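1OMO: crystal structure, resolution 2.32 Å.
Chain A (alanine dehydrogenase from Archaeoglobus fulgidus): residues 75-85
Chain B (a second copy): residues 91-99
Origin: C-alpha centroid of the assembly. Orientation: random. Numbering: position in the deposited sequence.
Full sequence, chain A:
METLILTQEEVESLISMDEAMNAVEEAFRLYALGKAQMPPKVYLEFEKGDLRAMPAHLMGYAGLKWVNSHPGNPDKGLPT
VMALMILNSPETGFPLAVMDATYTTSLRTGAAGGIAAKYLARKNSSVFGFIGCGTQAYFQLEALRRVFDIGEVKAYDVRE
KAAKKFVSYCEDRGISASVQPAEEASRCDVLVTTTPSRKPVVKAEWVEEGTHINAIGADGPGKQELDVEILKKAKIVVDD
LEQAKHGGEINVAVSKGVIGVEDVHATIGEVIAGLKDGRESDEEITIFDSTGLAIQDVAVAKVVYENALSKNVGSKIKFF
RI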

# COMPACT_ATOMS: atom_id res chain seq x y z
N ASP A 75 17.82 12.87 15.19
CA ASP A 75 18.72 14.03 15.20
C ASP A 75 17.89 15.28 14.89
O ASP A 75 18.44 16.37 14.72
CB ASP A 75 19.80 13.91 14.11
CG ASP A 75 20.84 12.82 14.39
OD1 ASP A 75 21.73 12.65 13.51
OD2 ASP A 75 20.78 12.15 15.45
N LYS A 76 16.57 15.10 14.80
CA LYS A 76 15.63 16.17 14.47
C LYS A 76 14.51 16.42 15.46
O LYS A 76 14.00 17.53 15.55
CB LYS A 76 14.95 15.90 13.13
CG LYS A 76 15.82 16.03 11.91
CD LYS A 76 14.96 15.96 10.67
CE LYS A 76 13.86 17.02 10.71
NZ LYS A 76 13.33 17.31 9.35
N GLY A 77 14.09 15.38 16.18
CA GLY A 77 13.01 15.55 17.14
C GLY A 77 11.82 14.63 16.88
O GLY A 77 10.70 14.93 17.29
N LEU A 78 12.07 13.51 16.20
CA LEU A 78 11.01 12.55 15.89
C LEU A 78 11.54 11.15 15.81
O LEU A 78 12.70 10.93 15.52
CB LEU A 78 10.36 12.87 14.55
CG LEU A 78 9.54 14.12 14.33
CD1 LEU A 78 9.44 14.40 12.82
CD2 LEU A 78 8.17 13.95 14.99
N PRO A 79 10.66 10.16 16.02
CA PRO A 79 11.05 8.75 15.96
C PRO A 79 11.52 8.42 14.57
O PRO A 79 11.06 9.00 13.60
CB PRO A 79 9.76 8.01 16.29
CG PRO A 79 8.96 8.99 17.07
CD PRO A 79 9.22 10.28 16.33
N THR A 80 12.38 7.43 14.46
CA THR A 80 12.88 7.01 13.17
C THR A 80 11.79 6.29 12.37
O THR A 80 11.71 6.39 11.14
CB THR A 80 14.11 6.07 13.38
OG1 THR A 80 15.25 6.87 13.77
CG2 THR A 80 14.47 5.28 12.11
N VAL A 81 10.94 5.57 13.10
CA VAL A 81 9.88 4.75 12.54
C VAL A 81 8.53 5.14 13.13
O VAL A 81 8.36 5.22 14.35
CB VAL A 81 10.16 3.27 12.90
CG1 VAL A 81 9.15 2.34 12.28
CG2 VAL A 81 11.56 2.91 12.45
N MET A 82 7.57 5.42 12.25
CA MET A 82 6.21 5.74 12.63
C MET A 82 5.38 4.85 11.70
O MET A 82 5.74 4.66 10.53
CB MET A 82 5.90 7.22 12.40
CG MET A 82 6.47 8.17 13.46
SD MET A 82 6.42 9.91 12.88
CE MET A 82 7.86 9.87 11.82
N ALA A 83 4.32 4.25 12.21
CA ALA A 83 3.50 3.41 11.36
C ALA A 83 2.03 3.54 11.68
O ALA A 83 1.64 3.75 12.84
CB ALA A 83 3.93 1.93 11.43
N LEU A 84 1.23 3.44 10.62
CA LEU A 84 -0.22 3.53 10.70
C LEU A 84 -0.79 2.34 9.98
O LEU A 84 -0.34 1.98 8.88
CB LEU A 84 -0.73 4.78 10.00
CG LEU A 84 -0.55 6.11 10.70
CD1 LEU A 84 -1.23 7.22 9.84
CD2 LEU A 84 -1.14 6.03 12.11
N MET A 85 -1.81 1.74 10.61
CA MET A 85 -2.52 0.58 10.08
C MET A 85 -3.98 0.96 9.85
O MET A 85 -4.64 1.54 10.73
CB MET A 85 -2.45 -0.58 11.09
CG MET A 85 -3.52 -1.71 10.91
SD MET A 85 -3.35 -2.59 9.33
CE MET A 85 -1.98 -3.74 9.79
N GLU B 91 10.35 14.01 3.71
CA GLU B 91 11.50 14.42 4.49
C GLU B 91 11.64 13.69 5.83
O GLU B 91 12.73 13.23 6.18
CB GLU B 91 11.44 15.93 4.75
CG GLU B 91 12.61 16.71 4.15
CD GLU B 91 12.88 16.34 2.70
OE1 GLU B 91 11.99 16.56 1.85
OE2 GLU B 91 13.99 15.83 2.42
N THR B 92 10.54 13.61 6.57
CA THR B 92 10.52 12.94 7.87
C THR B 92 9.69 11.66 7.81
O THR B 92 9.80 10.81 8.68
CB THR B 92 9.94 13.86 8.94
OG1 THR B 92 8.54 14.00 8.72
CG2 THR B 92 10.57 15.27 8.86
N GLY B 93 8.86 11.51 6.77
CA GLY B 93 8.03 10.32 6.65
C GLY B 93 6.77 10.48 7.51
O GLY B 93 5.89 9.61 7.50
N PHE B 94 6.66 11.59 8.23
CA PHE B 94 5.51 11.81 9.10
C PHE B 94 4.18 11.84 8.32
O PHE B 94 4.11 12.38 7.23
CB PHE B 94 5.67 13.13 9.85
CG PHE B 94 4.69 13.32 10.95
CD1 PHE B 94 4.89 12.71 12.18
CD2 PHE B 94 3.54 14.06 10.75
CE1 PHE B 94 3.95 12.84 13.20
CE2 PHE B 94 2.58 14.20 11.78
CZ PHE B 94 2.79 13.59 13.00
N PRO B 95 3.12 11.21 8.86
CA PRO B 95 1.81 11.20 8.19
C PRO B 95 1.08 12.50 8.55
O PRO B 95 0.51 12.65 9.63
CB PRO B 95 1.14 9.94 8.74
CG PRO B 95 1.68 9.85 10.14
CD PRO B 95 3.16 10.23 9.98
N LEU B 96 1.17 13.46 7.64
CA LEU B 96 0.60 14.77 7.82
C LEU B 96 -0.92 14.75 7.91
O LEU B 96 -1.50 15.53 8.67
CB LEU B 96 1.03 15.65 6.67
CG LEU B 96 2.54 15.79 6.49
CD1 LEU B 96 2.82 16.21 5.03
CD2 LEU B 96 3.09 16.82 7.48
N ALA B 97 -1.56 13.85 7.14
CA ALA B 97 -3.01 13.80 7.15
C ALA B 97 -3.55 12.44 6.71
O ALA B 97 -2.92 11.72 5.95
CB ALA B 97 -3.56 14.91 6.21
N VAL B 98 -4.71 12.09 7.23
CA VAL B 98 -5.42 10.87 6.84
C VAL B 98 -6.74 11.50 6.38
O VAL B 98 -7.46 12.10 7.17
CB VAL B 98 -5.66 9.92 8.02
CG1 VAL B 98 -6.42 8.70 7.55
CG2 VAL B 98 -4.34 9.47 8.60
N MET B 99 -7.04 11.40 5.10
CA MET B 99 -8.27 12.04 4.60
C MET B 99 -9.07 11.17 3.66
O MET B 99 -8.55 10.23 3.02
CB MET B 99 -7.92 13.32 3.85
CG MET B 99 -6.98 13.03 2.70
SD MET B 99 -6.55 14.40 1.62
CE MET B 99 -5.15 15.00 2.46
O HOH W 1 4.96 7.02 8.82

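The two stretches, from two copies of alanine dehydrogenase, meet almost entirely through side chains. No direct hydrogen bond crosses between them, and the backbones stay well apart: the CA atoms of Leu A78 and Thr B92 are 8.0 Å from each other, those of Met A82 and Phe B94 7.1 Å. The chains run in the same general sense, so later residues of chain A meet later residues of chain B, from Lys A76 beside Thr B92 to Leu A84 beside Val B98. At this spacing the gap must be filled by side chains, and about 382 Å² of surface is buried in doing so.

The extended backbone of chain A sorts its residues by alternation. Met A82 and Leu A84 point toward chain B, whereas Val A81 and Ala A83 point away. Leu A78 also points toward it, and Leu A78, Met A82 and Leu A84, like Lys A76, share an m chi1 followed by a t chi2. Repeating this pair of rotamers carries the side chains outward from the backbone and delivers their ends to the partner.

Met A82 makes the central contact. Chi1 m and chi2 t bring SD to 3.3 Å from Phe B94 CD1; chi3, at -79° (m), then turns CE to 3.8 Å from Thr B92 O. The sulfur sits at the edge of the aromatic ring, 4.5 Å from SD to the centroid of the Phe B94 ring and 73° off its normal. There the polarizable sulfur meets the electropositive rim of the ring hydrogens. Phe B94, whose CA-to-CB bond points sideways, adopts a t chi1 and presents that edge; Leu A78 CD2 adds a looser contact, 4.5 Å from Phe B94 CD1.

The turn preceding the ring is held from within chain B. Thr B92, with chi1 p at 71°, brings OG1 back to accept a hydrogen bond from the backbone of Phe B94, with N to OG1 at 3.1 Å. That gives OG1 a local partner as acceptor, while the nearest approaches of the Thr B92 side chain to chain A are through carbon: Leu A78 CD1 lies 3.9 Å from Thr B92 CB, and Lys A76 NZ comes within 3.5 Å of Thr B92 CG2, a contact without a polar bond. Between Thr B92 and Phe B94, Gly B93 has phi/psi of 83/-3°, where a CB would be jammed against the preceding carbonyl oxygen. The backbone alone therefore calls for glycine.

Further along, packing is purely apolar. Leu A84 CD1 touches both Pro B95 CB, at 3.8 Å, and Val B98 CG2, at 4.0 Å, so one methyl serves two neighbours. Val B98 is t and points toward chain A, while Ala B97 points away.

The polar link is a single water. It donates to Met A82 O at 3.0 Å and to Gly B93 O at 3.1 Å, measured from its oxygen. Two carbonyls are both acceptors and cannot bond each other; a water, with two protons to give, joins them across the gap.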